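Local coordinates for arginyl-tRNA synthetase (PDB 3FNR), which catalyses the ATP-dependent attachment of L-arginine to tRNA(Arg), releasing AMP and diphosphate, as a monomeric class I aminoacyl-tRNA synthetase, at residues Y84-S89 with E113-L118; K128-E133 with P137-W142; T72-N77 with K146-I151; E156-K161 with I294-V299. The protein carries 1 engineered substitution. All coordinates share one frame; numbering follows the deposited sequence.

Interaction 1 (Y84-S89 with E113-L118); sequences YLLGLS and EYIVDL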
loop_
_atom_site.group_PDB
_atom_site.type_symbol
_atom_site.label_atom_id
_atom_site.label_comp_id
_atom_site.label_asym_id
_atom_site.label_seq_id
_atom_site.Cartn_x
_atom_site.Cartn_y
_atom_site.Cartn_z
ATOM N N TYR A 84 3.295 9.780 -24.771
ATOM C CA TYR A 84 3.226 9.742 -26.238
ATOM C C TYR A 84 3.104 8.313 -26.765
ATOM O O TYR A 84 2.215 8.028 -27.574
ATOM C CB TYR A 84 4.432 10.452 -26.876
ATOM C CG TYR A 84 4.351 10.598 -28.389
ATOM C CD1 TYR A 84 3.606 11.630 -28.974
ATOM C CD2 TYR A 84 5.024 9.710 -29.237
ATOM C CE1 TYR A 84 3.531 11.772 -30.365
ATOM C CE2 TYR A 84 4.950 9.840 -30.626
ATOM C CZ TYR A 84 4.201 10.871 -31.182
ATOM O OH TYR A 84 4.132 11.002 -32.552
ATOM N N LEU A 85 3.978 7.429 -26.275
ATOM C CA LEU A 85 3.999 6.017 -26.668
ATOM C C LEU A 85 2.664 5.301 -26.417
ATOM O O LEU A 85 2.270 4.434 -27.196
ATOM C CB LEU A 85 5.136 5.268 -25.953
ATOM C CG LEU A 85 6.068 4.341 -26.752
ATOM C CD1 LEU A 85 6.972 3.524 -25.832
ATOM C CD2 LEU A 85 5.336 3.418 -27.719
ATOM N N LEU A 86 1.977 5.664 -25.337
ATOM C CA LEU A 86 0.643 5.131 -25.062
ATOM C C LEU A 86 -0.368 5.544 -26.145
ATOM O O LEU A 86 -1.177 4.727 -26.575
ATOM C CB LEU A 86 0.158 5.563 -23.674
ATOM C CG LEU A 86 -1.222 5.079 -23.232
ATOM C CD1 LEU A 86 -1.175 3.593 -22.864
ATOM C CD2 LEU A 86 -1.732 5.926 -22.072
ATOM N N GLY A 87 -0.312 6.804 -26.576
ATOM C CA GLY A 87 -1.142 7.286 -27.685
ATOM C C GLY A 87 -0.774 6.607 -28.993
ATOM O O GLY A 87 -1.650 6.260 -29.792
ATOM N N LEU A 88 0.530 6.407 -29.194
ATOM C CA LEU A 88 1.065 5.717 -30.365
ATOM C C LEU A 88 0.587 4.272 -30.445
ATOM O O LEU A 88 0.146 3.820 -31.503
ATOM C CB LEU A 88 2.596 5.747 -30.346
ATOM C CG LEU A 88 3.327 5.137 -31.548
ATOM C CD1 LEU A 88 3.157 6.000 -32.795
ATOM C CD2 LEU A 88 4.799 4.940 -31.238
ATOM N N SER A 89 0.670 3.569 -29.317
ATOM C CA SER A 89 0.342 2.147 -29.233
ATOM C C SER A 89 -1.129 1.853 -29.497
ATOM O O SER A 89 -1.449 0.847 -30.130
ATOM C CB SER A 89 0.754 1.589 -27.869
ATOM O OG SER A 89 2.142 1.793 -27.641
ATOM N N GLU A 113 -4.092 -7.255 -23.739
ATOM C CA GLU A 113 -5.548 -7.243 -23.730
ATOM C C GLU A 113 -6.094 -5.848 -23.414
ATOM O O GLU A 113 -7.103 -5.432 -23.989
ATOM C CB GLU A 113 -6.076 -8.268 -22.723
ATOM C CG GLU A 113 -7.551 -8.637 -22.891
ATOM C CD GLU A 113 -8.055 -9.604 -21.821
ATOM O OE1 GLU A 113 -7.224 -10.298 -21.187
ATOM O OE2 GLU A 113 -9.288 -9.674 -21.617
ATOM N N TYR A 114 -5.414 -5.121 -22.525
ATOM C CA TYR A 114 -5.849 -3.777 -22.138
ATOM C C TYR A 114 -5.701 -2.763 -23.273
ATOM O O TYR A 114 -6.493 -1.827 -23.370
ATOM C CB TYR A 114 -5.130 -3.293 -20.865
ATOM C CG TYR A 114 -3.775 -2.646 -21.092
ATOM C CD1 TYR A 114 -2.633 -3.421 -21.295
ATOM C CD2 TYR A 114 -3.639 -1.255 -21.105
ATOM C CE1 TYR A 114 -1.387 -2.827 -21.500
ATOM C CE2 TYR A 114 -2.402 -0.651 -21.310
ATOM C CZ TYR A 114 -1.280 -1.440 -21.506
ATOM O OH TYR A 114 -0.055 -0.850 -21.712
ATOM N N ILE A 115 -4.690 -2.958 -24.118
ATOM C CA ILE A 115 -4.431 -2.050 -25.227
ATOM C C ILE A 115 -5.475 -2.213 -26.341
ATOM O O ILE A 115 -5.856 -1.227 -26.978
ATOM C CB ILE A 115 -2.948 -2.140 -25.747
ATOM C CG1 ILE A 115 -2.395 -0.746 -26.052
ATOM C CG2 ILE A 115 -2.795 -3.037 -26.973
ATOM C CD1 ILE A 115 -1.903 0.006 -24.828
ATOM N N VAL A 116 -5.962 -3.440 -26.537
ATOM C CA VAL A 116 -6.957 -3.693 -27.574
ATOM C C VAL A 116 -8.370 -3.294 -27.128
ATOM O O VAL A 116 -9.174 -2.872 -27.957
ATOM C CB VAL A 116 -6.887 -5.143 -28.177
ATOM C CG1 VAL A 116 -5.477 -5.460 -28.673
ATOM C CG2 VAL A 116 -7.365 -6.206 -27.196
ATOM N N ASP A 117 -8.654 -3.401 -25.825
ATOM C CA ASP A 117 -9.944 -2.969 -25.257
ATOM C C ASP A 117 -10.099 -1.450 -25.330
ATOM O O ASP A 117 -11.175 -0.928 -25.640
ATOM C CB ASP A 117 -10.087 -3.420 -23.795
ATOM C CG ASP A 117 -10.094 -4.935 -23.634
ATOM O OD1 ASP A 117 -9.991 -5.397 -22.476
ATOM O OD2 ASP A 117 -10.184 -5.664 -24.649
ATOM N N LEU A 118 -8.999 -0.764 -25.039
ATOM C CA LEU A 118 -8.924 0.684 -25.042
ATOM C C LEU A 118 -8.989 1.230 -26.469
ATOM O O LEU A 118 -9.584 2.281 -26.701
ATOM C CB LEU A 118 -7.626 1.112 -24.355
ATOM C CG LEU A 118 -7.360 2.544 -23.907
ATOM C CD1 LEU A 118 -8.470 3.081 -23.016
ATOM C CD2 LEU A 118 -6.027 2.566 -23.188
#
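Leu86 and Ile115 meet between two helices, 80-98 and 113-126, in the catalytic domain. The two side chains lie alongside each other and run opposite ways. Their closest atoms are the methyls Leu86 CD1 and Ile115 CD1, 4.2 Å apart. Leu86 does not aim at the other helix from its CB. Its CG lies anti to the backbone N (chi1 -180°), and this carries the branched end over to Ile115. Ile115 does start out toward helix 80-98, and its CG1 branch does the touching. Along that branch, Ile115 CG1 lies 4.3 Å from Ser89 CB. Ser89 therefore offers a carbon to the isoleucine, while its hydroxyl is turned back to its own helix.

That hydroxyl is held in two ways. Ser89 OG donates to Leu85 O at 2.7 Å, from above the carbonyl plane, with a C=O...donor angle of 145°. Ser89 N bonds to the same oxygen from the opposite face, so Leu85 O is gripped by two donors. Ser89 OG also accepts from the backbone N of Tyr110, in the loop that joins the helices. Tyr110 touches Ile115 and Leu85 as well, and helix 136-157 borders the contact through Met147.

The touch across the two segments is small and wholly apolar. All three residues are buried, and the one polar group, the Ser89 hydroxyl, is satisfied by its own helix and the connecting loop.

Interaction 2 (K128-E133 with P137-W142); sequences KEFFSE and PSLADW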
loop_
_atom_site.group_PDB
_atom_site.type_symbol
_atom_site.label_atom_id
_atom_site.label_comp_id
_atom_site.label_asym_id
_atom_site.label_seq_id
_atom_site.Cartn_x
_atom_site.Cartn_y
_atom_site.Cartn_z
ATOM N N LYS A 128 -13.362 6.563 -37.119
ATOM C CA LYS A 128 -12.276 6.163 -38.027
ATOM C C LYS A 128 -11.385 7.317 -38.492
ATOM O O LYS A 128 -10.167 7.155 -38.621
ATOM C CB LYS A 128 -12.887 5.455 -39.243
ATOM C CG LYS A 128 -11.919 4.640 -40.091
ATOM C CD LYS A 128 -12.677 3.594 -40.903
ATOM C CE LYS A 128 -13.256 4.152 -42.199
ATOM N NZ LYS A 128 -12.344 3.906 -43.348
ATOM N N GLU A 129 -12.018 8.469 -38.714
ATOM C CA GLU A 129 -11.394 9.689 -39.236
ATOM C C GLU A 129 -10.239 10.213 -38.380
ATOM O O GLU A 129 -9.245 10.719 -38.915
ATOM C CB GLU A 129 -12.452 10.793 -39.362
ATOM C CG GLU A 129 -13.858 10.293 -39.713
ATOM C CD GLU A 129 -14.958 11.238 -39.251
ATOM O OE1 GLU A 129 -15.858 10.778 -38.515
ATOM O OE2 GLU A 129 -14.924 12.435 -39.617
ATOM N N PHE A 130 -10.345 9.974 -37.083
ATOM C CA PHE A 130 -9.486 10.563 -36.075
ATOM C C PHE A 130 -8.092 9.985 -36.105
ATOM O O PHE A 130 -7.128 10.618 -35.766
ATOM C CB PHE A 130 -10.109 10.285 -34.734
ATOM C CG PHE A 130 -9.439 10.961 -33.606
ATOM C CD1 PHE A 130 -9.622 12.295 -33.382
ATOM C CD2 PHE A 130 -8.665 10.257 -32.734
ATOM C CE1 PHE A 130 -9.020 12.904 -32.339
ATOM C CE2 PHE A 130 -8.076 10.871 -31.705
ATOM C CZ PHE A 130 -8.254 12.194 -31.506
ATOM N N PHE A 131 -8.003 8.751 -36.517
ATOM C CA PHE A 131 -6.802 7.949 -36.314
ATOM C C PHE A 131 -5.666 8.189 -37.310
ATOM O O PHE A 131 -5.427 7.398 -38.224
ATOM C CB PHE A 131 -7.163 6.471 -36.142
ATOM C CG PHE A 131 -7.957 6.211 -34.903
ATOM C CD1 PHE A 131 -9.344 6.151 -34.952
ATOM C CD2 PHE A 131 -7.323 6.081 -33.671
ATOM C CE1 PHE A 131 -10.088 5.941 -33.797
ATOM C CE2 PHE A 131 -8.060 5.866 -32.510
ATOM C CZ PHE A 131 -9.445 5.797 -32.576
ATOM N N SER A 132 -4.970 9.302 -37.091
ATOM C CA SER A 132 -3.754 9.651 -37.818
ATOM C C SER A 132 -2.693 10.139 -36.830
ATOM O O SER A 132 -3.016 10.448 -35.678
ATOM C CB SER A 132 -4.045 10.721 -38.881
ATOM O OG SER A 132 -4.681 11.860 -38.324
ATOM N N GLU A 133 -1.441 10.216 -37.292
ATOM C CA GLU A 133 -0.283 10.594 -36.460
ATOM C C GLU A 133 -0.359 11.967 -35.783
ATOM O O GLU A 133 0.330 12.202 -34.787
ATOM C CB GLU A 133 1.016 10.509 -37.268
ATOM C CG GLU A 133 1.656 9.130 -37.307
ATOM C CD GLU A 133 3.133 9.180 -37.676
ATOM O OE1 GLU A 133 3.844 10.097 -37.204
ATOM O OE2 GLU A 133 3.587 8.295 -38.435
ATOM N N PRO A 137 -1.138 12.887 -29.516
ATOM C CA PRO A 137 -1.218 13.439 -28.154
ATOM C C PRO A 137 -2.632 13.755 -27.660
ATOM O O PRO A 137 -2.842 13.827 -26.452
ATOM C CB PRO A 137 -0.375 14.718 -28.230
ATOM C CG PRO A 137 -0.382 15.105 -29.645
ATOM C CD PRO A 137 -0.521 13.849 -30.454
ATOM N N SER A 138 -3.582 13.935 -28.574
ATOM C CA SER A 138 -4.994 14.033 -28.194
ATOM C C SER A 138 -5.518 12.677 -27.717
ATOM O O SER A 138 -6.350 12.611 -26.803
ATOM C CB SER A 138 -5.847 14.535 -29.362
ATOM O OG SER A 138 -5.549 15.887 -29.663
ATOM N N LEU A 139 -5.017 11.612 -28.347
ATOM C CA LEU A 139 -5.382 10.237 -28.023
ATOM C C LEU A 139 -4.746 9.837 -26.694
ATOM O O LEU A 139 -5.406 9.242 -25.843
ATOM C CB LEU A 139 -4.915 9.283 -29.136
ATOM C CG LEU A 139 -5.769 8.101 -29.621
ATOM C CD1 LEU A 139 -4.878 7.090 -30.326
ATOM C CD2 LEU A 139 -6.572 7.415 -28.514
ATOM N N ALA A 140 -3.466 10.183 -26.537
ATOM C CA ALA A 140 -2.699 9.930 -25.321
ATOM C C ALA A 140 -3.286 10.600 -24.079
ATOM O O ALA A 140 -3.311 9.984 -23.020
ATOM C CB ALA A 140 -1.259 10.338 -25.513
ATOM N N ASP A 141 -3.755 11.841 -24.213
ATOM C CA ASP A 141 -4.409 12.558 -23.107
ATOM C C ASP A 141 -5.685 11.863 -22.638
ATOM O O ASP A 141 -5.919 11.723 -21.430
ATOM C CB ASP A 141 -4.744 14.001 -23.503
ATOM C CG ASP A 141 -3.514 14.889 -23.609
ATOM O OD1 ASP A 141 -2.431 14.503 -23.113
ATOM O OD2 ASP A 141 -3.633 15.986 -24.201
ATOM N N TRP A 142 -6.499 11.442 -23.610
ATOM C CA TRP A 142 -7.736 10.699 -23.363
ATOM C C TRP A 142 -7.416 9.340 -22.751
ATOM O O TRP A 142 -8.108 8.885 -21.840
ATOM C CB TRP A 142 -8.518 10.507 -24.669
ATOM C CG TRP A 142 -9.714 9.585 -24.547
ATOM C CD1 TRP A 142 -10.977 9.927 -24.152
ATOM C CD2 TRP A 142 -9.750 8.177 -24.830
ATOM N NE1 TRP A 142 -11.797 8.821 -24.165
ATOM C CE2 TRP A 142 -11.070 7.733 -24.577
ATOM C CE3 TRP A 142 -8.796 7.249 -25.273
ATOM C CZ2 TRP A 142 -11.460 6.399 -24.750
ATOM C CZ3 TRP A 142 -9.181 5.922 -25.441
ATOM C CH2 TRP A 142 -10.505 5.512 -25.177
#
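Phe130 and Phe131 point their ring edges at the first turns of helix 136-157, where Leu139 receives both. The inner part is the buried one. Phe131 CE2 lies 4.0 Å from Leu139 CD1, with the methyl near the plane of the ring. Phe131 is the centre of an inverse gamma turn. Its side chain does not start out toward Leu139, but with CG beside the backbone N (chi1 -65°) the end of the ring comes nearer to it. Both residues are buried.

Phe130 covers the outer part, and its side chain does start out toward the helix. Its CE2 edge meets Leu139 CG at 4.2 Å. Leu139 is thus touched at two different carbons by two ring edges. Farther out, Phe130 CZ reaches Ser138 CB at 4.0 Å. Ser138 is exposed, so this edge of the contact lies toward solvent, and Phe130 itself is only partly covered.

The contact folds the loop between helices 113-126 and 136-157 back onto the second helix. Phe126, the last residue of helix 113-126, stacks on Phe130 and meets Trp142 edge-to-face. On the inner side Phe131 packs against Leu91 and Val94 of helix 80-98, and Leu139 against Ile90 of that same helix.

Interaction 3 (T72-N77 with K146-I151); sequences TEYYVN and KMLVLI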
loop_
_atom_site.group_PDB
_atom_site.type_symbol
_atom_site.label_atom_id
_atom_site.label_comp_id
_atom_site.label_asym_id
_atom_site.label_seq_id
_atom_site.Cartn_x
_atom_site.Cartn_y
_atom_site.Cartn_z
ATOM N N THR A 72 -1.824 11.014 1.940
ATOM C CA THR A 72 -1.311 10.182 0.859
ATOM C C THR A 72 -1.446 10.864 -0.493
ATOM O O THR A 72 -2.429 11.580 -0.752
ATOM C CB THR A 72 -2.019 8.819 0.810
ATOM O OG1 THR A 72 -3.437 9.012 0.839
ATOM C CG2 THR A 72 -1.612 7.992 2.008
ATOM N N GLU A 73 -0.467 10.608 -1.357
ATOM C CA GLU A 73 -0.367 11.263 -2.647
ATOM C C GLU A 73 0.259 10.342 -3.698
ATOM O O GLU A 73 1.144 9.534 -3.399
ATOM C CB GLU A 73 0.410 12.587 -2.514
ATOM C CG GLU A 73 0.379 13.503 -3.734
ATOM C CD GLU A 73 0.775 14.940 -3.416
ATOM O OE1 GLU A 73 1.877 15.348 -3.839
ATOM O OE2 GLU A 73 -0.018 15.663 -2.756
ATOM N N TYR A 74 -0.232 10.467 -4.926
ATOM C CA TYR A 74 0.222 9.680 -6.063
ATOM C C TYR A 74 0.681 10.680 -7.110
ATOM O O TYR A 74 -0.042 11.626 -7.433
ATOM C CB TYR A 74 -0.950 8.847 -6.586
ATOM C CG TYR A 74 -0.693 7.890 -7.741
ATOM C CD1 TYR A 74 -0.374 8.359 -9.024
ATOM C CD2 TYR A 74 -0.868 6.515 -7.574
ATOM C CE1 TYR A 74 -0.171 7.478 -10.087
ATOM C CE2 TYR A 74 -0.678 5.627 -8.637
ATOM C CZ TYR A 74 -0.333 6.118 -9.885
ATOM O OH TYR A 74 -0.142 5.249 -10.930
ATOM N N TYR A 75 1.880 10.465 -7.633
ATOM C CA TYR A 75 2.439 11.325 -8.651
ATOM C C TYR A 75 2.183 10.716 -10.016
ATOM O O TYR A 75 2.623 9.596 -10.288
ATOM C CB TYR A 75 3.945 11.477 -8.435
ATOM C CG TYR A 75 4.618 12.440 -9.379
ATOM C CD1 TYR A 75 4.494 13.817 -9.200
ATOM C CD2 TYR A 75 5.394 11.980 -10.439
ATOM C CE1 TYR A 75 5.118 14.708 -10.054
ATOM C CE2 TYR A 75 6.014 12.866 -11.308
ATOM C CZ TYR A 75 5.877 14.229 -11.107
ATOM O OH TYR A 75 6.511 15.120 -11.948
ATOM N N VAL A 76 1.485 11.469 -10.865
ATOM C CA VAL A 76 1.147 11.033 -12.222
ATOM C C VAL A 76 2.171 11.567 -13.225
ATOM O O VAL A 76 2.234 12.764 -13.464
ATOM C CB VAL A 76 -0.278 11.503 -12.634
ATOM C CG1 VAL A 76 -0.729 10.790 -13.876
ATOM C CG2 VAL A 76 -1.288 11.277 -11.507
ATOM N N ASN A 77 2.975 10.679 -13.799
ATOM C CA ASN A 77 3.962 11.060 -14.809
ATOM C C ASN A 77 3.272 11.267 -16.147
ATOM O O ASN A 77 3.417 10.450 -17.056
ATOM C CB ASN A 77 5.047 9.986 -14.961
ATOM C CG ASN A 77 6.047 9.979 -13.814
ATOM O OD1 ASN A 77 6.922 10.838 -13.734
ATOM N ND2 ASN A 77 5.939 8.981 -12.936
ATOM N N LYS A 146 -7.952 7.375 -18.937
ATOM C CA LYS A 146 -8.637 6.088 -18.822
ATOM C C LYS A 146 -7.791 5.114 -18.005
ATOM O O LYS A 146 -8.320 4.378 -17.171
ATOM C CB LYS A 146 -8.934 5.492 -20.203
ATOM C CG LYS A 146 -10.011 6.203 -21.024
ATOM C CD LYS A 146 -11.404 5.617 -20.804
ATOM C CE LYS A 146 -12.258 6.485 -19.894
ATOM N NZ LYS A 146 -13.704 6.125 -19.992
ATOM N N MET A 147 -6.480 5.127 -18.244
ATOM C CA MET A 147 -5.539 4.296 -17.494
ATOM C C MET A 147 -5.439 4.678 -16.027
ATOM O O MET A 147 -5.258 3.817 -15.176
ATOM C CB MET A 147 -4.153 4.309 -18.140
ATOM C CG MET A 147 -4.076 3.597 -19.483
ATOM S SD MET A 147 -4.426 1.830 -19.443
ATOM C CE MET A 147 -6.212 1.787 -19.604
ATOM N N LEU A 148 -5.567 5.966 -15.742
ATOM C CA LEU A 148 -5.587 6.447 -14.372
ATOM C C LEU A 148 -6.858 5.998 -13.669
ATOM O O LEU A 148 -6.840 5.724 -12.469
ATOM C CB LEU A 148 -5.475 7.971 -14.336
ATOM C CG LEU A 148 -4.765 8.592 -13.136
ATOM C CD1 LEU A 148 -3.350 8.052 -12.994
ATOM C CD2 LEU A 148 -4.744 10.097 -13.285
ATOM N N VAL A 149 -7.956 5.929 -14.420
ATOM C CA VAL A 149 -9.208 5.361 -13.931
ATOM C C VAL A 149 -9.005 3.867 -13.645
ATOM O O VAL A 149 -9.433 3.378 -12.592
ATOM C CB VAL A 149 -10.401 5.630 -14.911
ATOM C CG1 VAL A 149 -11.551 4.644 -14.704
ATOM C CG2 VAL A 149 -10.908 7.056 -14.757
ATOM N N LEU A 150 -8.317 3.177 -14.563
ATOM C CA LEU A 150 -7.987 1.758 -14.418
ATOM C C LEU A 150 -7.102 1.482 -13.199
ATOM O O LEU A 150 -7.374 0.558 -12.427
ATOM C CB LEU A 150 -7.326 1.194 -15.690
ATOM C CG LEU A 150 -7.016 -0.316 -15.677
ATOM C CD1 LEU A 150 -8.267 -1.177 -15.418
ATOM C CD2 LEU A 150 -6.338 -0.767 -16.964
ATOM N N ILE A 151 -6.051 2.286 -13.042
ATOM C CA ILE A 151 -5.126 2.159 -11.922
ATOM C C ILE A 151 -5.871 2.386 -10.603
ATOM O O ILE A 151 -5.709 1.615 -9.658
ATOM C CB ILE A 151 -3.935 3.116 -12.078
ATOM C CG1 ILE A 151 -2.965 2.568 -13.134
ATOM C CG2 ILE A 151 -3.211 3.329 -10.735
ATOM C CD1 ILE A 151 -1.978 3.611 -13.664
#
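Strand 69-76 of the parallel part of the catalytic sheet is covered here by helix 136-157, through Tyr74 and Val76 on the strand and Leu148 and Ile151 on the helix. Val76 and Leu148 reach toward each other tip to tip. Val76 CG1 is 3.9 Å from Leu148 CD1, and Val76 CG2 is 4.1 Å from Leu148 CD2. Each methyl pair thus meets the other pair.

The strand and helix run roughly antiparallel. The axes of the short segments 72-76 and 146-151 make an angle of 150° and approach to 11.9 Å. This is the helix-on-sheet layering of the Rossmann-type nucleotide-binding fold of class I synthetases, with strand 69-76 paired in parallel to 31-35 and 165-167.

The side chains of Tyr74 and Ile151 stand nearly perpendicular. A chi1 of -177° swings the Tyr74 ring away from its own N and out to the helix. Ile151 CG2 approaches the ring obliquely, 4.0 Å from Tyr74 CE2. The same methyl is 3.6 Å from Tyr74 OH, and Ile151 CD1 is 3.7 Å from that oxygen. The hydroxyl's polar need is met elsewhere, by a hydrogen bond with the carbonyl O of Ala39, the first residue of the HIGH motif. Val76 touches Pro41 of the same motif.

Interaction 4 (E156-K161 with I294-V299); sequences EQAKIK and ILMSDV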
loop_
_atom_site.group_PDB
_atom_site.type_symbol
_atom_site.label_atom_id
_atom_site.label_comp_id
_atom_site.label_asym_id
_atom_site.label_seq_id
_atom_site.Cartn_x
_atom_site.Cartn_y
_atom_site.Cartn_z
ATOM N N GLU A 156 -8.475 -0.009 -5.839
ATOM C CA GLU A 156 -9.721 -0.154 -5.091
ATOM C C GLU A 156 -10.049 -1.630 -4.878
ATOM O O GLU A 156 -10.618 -2.005 -3.857
ATOM C CB GLU A 156 -10.865 0.540 -5.826
ATOM C CG GLU A 156 -11.746 1.418 -4.945
ATOM C CD GLU A 156 -12.717 0.638 -4.071
ATOM O OE1 GLU A 156 -12.339 0.247 -2.941
ATOM O OE2 GLU A 156 -13.875 0.448 -4.504
ATOM N N GLN A 157 -9.679 -2.454 -5.854
ATOM C CA GLN A 157 -9.807 -3.907 -5.768
ATOM C C GLN A 157 -9.042 -4.479 -4.572
ATOM O O GLN A 157 -9.496 -5.428 -3.939
ATOM C CB GLN A 157 -9.312 -4.548 -7.061
ATOM C CG GLN A 157 -9.849 -5.937 -7.310
ATOM C CD GLN A 157 -9.348 -6.532 -8.609
ATOM O OE1 GLN A 157 -8.586 -5.904 -9.343
ATOM N NE2 GLN A 157 -9.781 -7.751 -8.904
ATOM N N ALA A 158 -7.895 -3.878 -4.259
ATOM C CA ALA A 158 -7.094 -4.263 -3.099
ATOM C C ALA A 158 -7.393 -3.409 -1.869
ATOM O O ALA A 158 -6.606 -3.391 -0.912
ATOM C CB ALA A 158 -5.636 -4.194 -3.438
ATOM N N LYS A 159 -8.533 -2.714 -1.897
ATOM C CA LYS A 159 -9.009 -1.858 -0.795
ATOM C C LYS A 159 -8.112 -0.633 -0.535
ATOM O O LYS A 159 -8.000 -0.151 0.602
ATOM C CB LYS A 159 -9.260 -2.665 0.500
ATOM C CG LYS A 159 -10.070 -3.958 0.321
ATOM C CD LYS A 159 -11.542 -3.693 0.023
ATOM C CE LYS A 159 -12.287 -4.985 -0.339
ATOM N NZ LYS A 159 -11.880 -5.556 -1.663
ATOM N N ILE A 160 -7.496 -0.129 -1.601
ATOM C CA ILE A 160 -6.593 1.015 -1.509
ATOM C C ILE A 160 -7.164 2.237 -2.219
ATOM O O ILE A 160 -7.471 2.192 -3.410
ATOM C CB ILE A 160 -5.186 0.677 -2.077
ATOM C CG1 ILE A 160 -4.576 -0.504 -1.305
ATOM C CG2 ILE A 160 -4.273 1.910 -2.036
ATOM C CD1 ILE A 160 -3.458 -1.260 -2.048
ATOM N N LYS A 161 -7.318 3.323 -1.469
ATOM C CA LYS A 161 -7.661 4.626 -2.036
ATOM C C LYS A 161 -6.595 5.641 -1.624
ATOM O O LYS A 161 -6.240 5.726 -0.452
ATOM C CB LYS A 161 -9.031 5.089 -1.538
ATOM C CG LYS A 161 -10.210 4.301 -2.079
ATOM C CD LYS A 161 -11.515 4.828 -1.490
ATOM C CE LYS A 161 -12.722 4.033 -1.970
ATOM N NZ LYS A 161 -13.013 4.276 -3.408
ATOM N N ILE A 294 3.001 -9.671 -15.352
ATOM C CA ILE A 294 1.955 -10.150 -14.451
ATOM C C ILE A 294 1.273 -8.943 -13.804
ATOM O O ILE A 294 1.933 -8.054 -13.265
ATOM C CB ILE A 294 2.495 -11.135 -13.379
ATOM C CG1 ILE A 294 3.159 -12.345 -14.041
ATOM C CG2 ILE A 294 1.374 -11.598 -12.443
ATOM C CD1 ILE A 294 4.220 -13.022 -13.179
ATOM N N LEU A 295 -0.051 -8.929 -13.875
ATOM C CA LEU A 295 -0.860 -7.813 -13.417
ATOM C C LEU A 295 -1.300 -8.030 -11.977
ATOM O O LEU A 295 -1.666 -9.144 -11.603
ATOM C CB LEU A 295 -2.111 -7.691 -14.296
ATOM C CG LEU A 295 -2.165 -6.905 -15.615
ATOM C CD1 LEU A 295 -1.098 -7.310 -16.618
ATOM C CD2 LEU A 295 -3.558 -7.049 -16.238
ATOM N N MET A 296 -1.277 -6.961 -11.182
ATOM C CA MET A 296 -1.812 -6.963 -9.816
ATOM C C MET A 296 -3.256 -7.470 -9.819
ATOM O O MET A 296 -3.644 -8.273 -8.969
ATOM C CB MET A 296 -1.719 -5.551 -9.215
ATOM C CG MET A 296 -2.181 -5.417 -7.769
ATOM S SD MET A 296 -1.957 -3.747 -7.128
ATOM C CE MET A 296 -3.454 -3.538 -6.225
ATOM N N SER A 297 -4.007 -7.008 -10.817
ATOM C CA SER A 297 -5.387 -7.380 -11.096
ATOM C C SER A 297 -5.605 -8.882 -11.255
ATOM O O SER A 297 -6.577 -9.426 -10.729
ATOM C CB SER A 297 -5.816 -6.699 -12.396
ATOM O OG SER A 297 -7.135 -6.218 -12.300
ATOM N N ASP A 298 -4.711 -9.534 -11.997
ATOM C CA ASP A 298 -4.801 -10.966 -12.256
ATOM C C ASP A 298 -4.617 -11.774 -10.975
ATOM O O ASP A 298 -5.332 -12.751 -10.743
ATOM C CB ASP A 298 -3.759 -11.391 -13.295
ATOM C CG ASP A 298 -4.111 -10.939 -14.711
ATOM O OD1 ASP A 298 -3.209 -10.980 -15.577
ATOM O OD2 ASP A 298 -5.275 -10.552 -14.964
ATOM N N VAL A 299 -3.661 -11.348 -10.153
ATOM C CA VAL A 299 -3.378 -11.987 -8.870
ATOM C C VAL A 299 -4.550 -11.825 -7.893
ATOM O O VAL A 299 -4.951 -12.796 -7.250
ATOM C CB VAL A 299 -2.033 -11.481 -8.286
ATOM C CG1 VAL A 299 -1.814 -11.969 -6.858
ATOM C CG2 VAL A 299 -0.863 -11.920 -9.190
HETATM O O HOH W 1 -9.235 -4.009 -11.215
#
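Ala158 and Met296 join the C-terminal end of helix 136-157 to the start of helix 296-303. The first helix ends in a Schellman motif. Lys159, with positive phi, is its C-prime residue. Lys159 N bonds to Glu156 O at 2.9 Å, and Ile160 N bonds to Leu155 O. The second helix begins with Leu295 at the N-cap position.

The apolar part is one close touch. Met296 CE lies 3.6 Å from Ala158 CB. The methionine is extended through its first two torsions and bends at chi3 (139°) to bring its methyl up to the alanine. Both residues are buried. Leu308 of helix 305-311 also touches Ala158.

The polar part lies nearer solvent and links Gln157 with Ser297. Gln157 is extended beyond CG, and this carries its amide across to the second helix. Gln157 OE1 ends 3.3 Å from Ser297 OG. Its amide nitrogen makes a weak hydrogen bond to Asp301 OD1, farther along helix 296-303. The amide thus turns both its ends to the second helix.

Backbone bonds tie that helix start to the HIGH region, Ile294 to Ile47 and Met296 to Leu45. A water bridges the two segments as well. It donates to Gln157 OE1 at 2.7 Å and lies 3.2 Å from Ser297 OG, to which it is also hydrogen-bonded.

Helix 136-157 runs through interactions 2, 3 and 4 in turn and borders interaction 1. Interactions 1 and 2 touch directly, with centres 11 Å apart. There Gly87 O lies 3.4 Å from Leu139 CD1, and Gly87 CA is 3.7 Å from Ala140 CB. Interaction 1 meets interaction 3 through Met147, whose SD lies 3.6 Å from Tyr114 CD2. Interactions 3 and 4 do not touch; their nearest atoms are about 5 Å apart. Both border the HIGH motif, as does interaction 1, where Tyr114 OH bonds to Thr42 O. Interaction 2 lies farther out, with its centre about 29 Å from that of interaction 4.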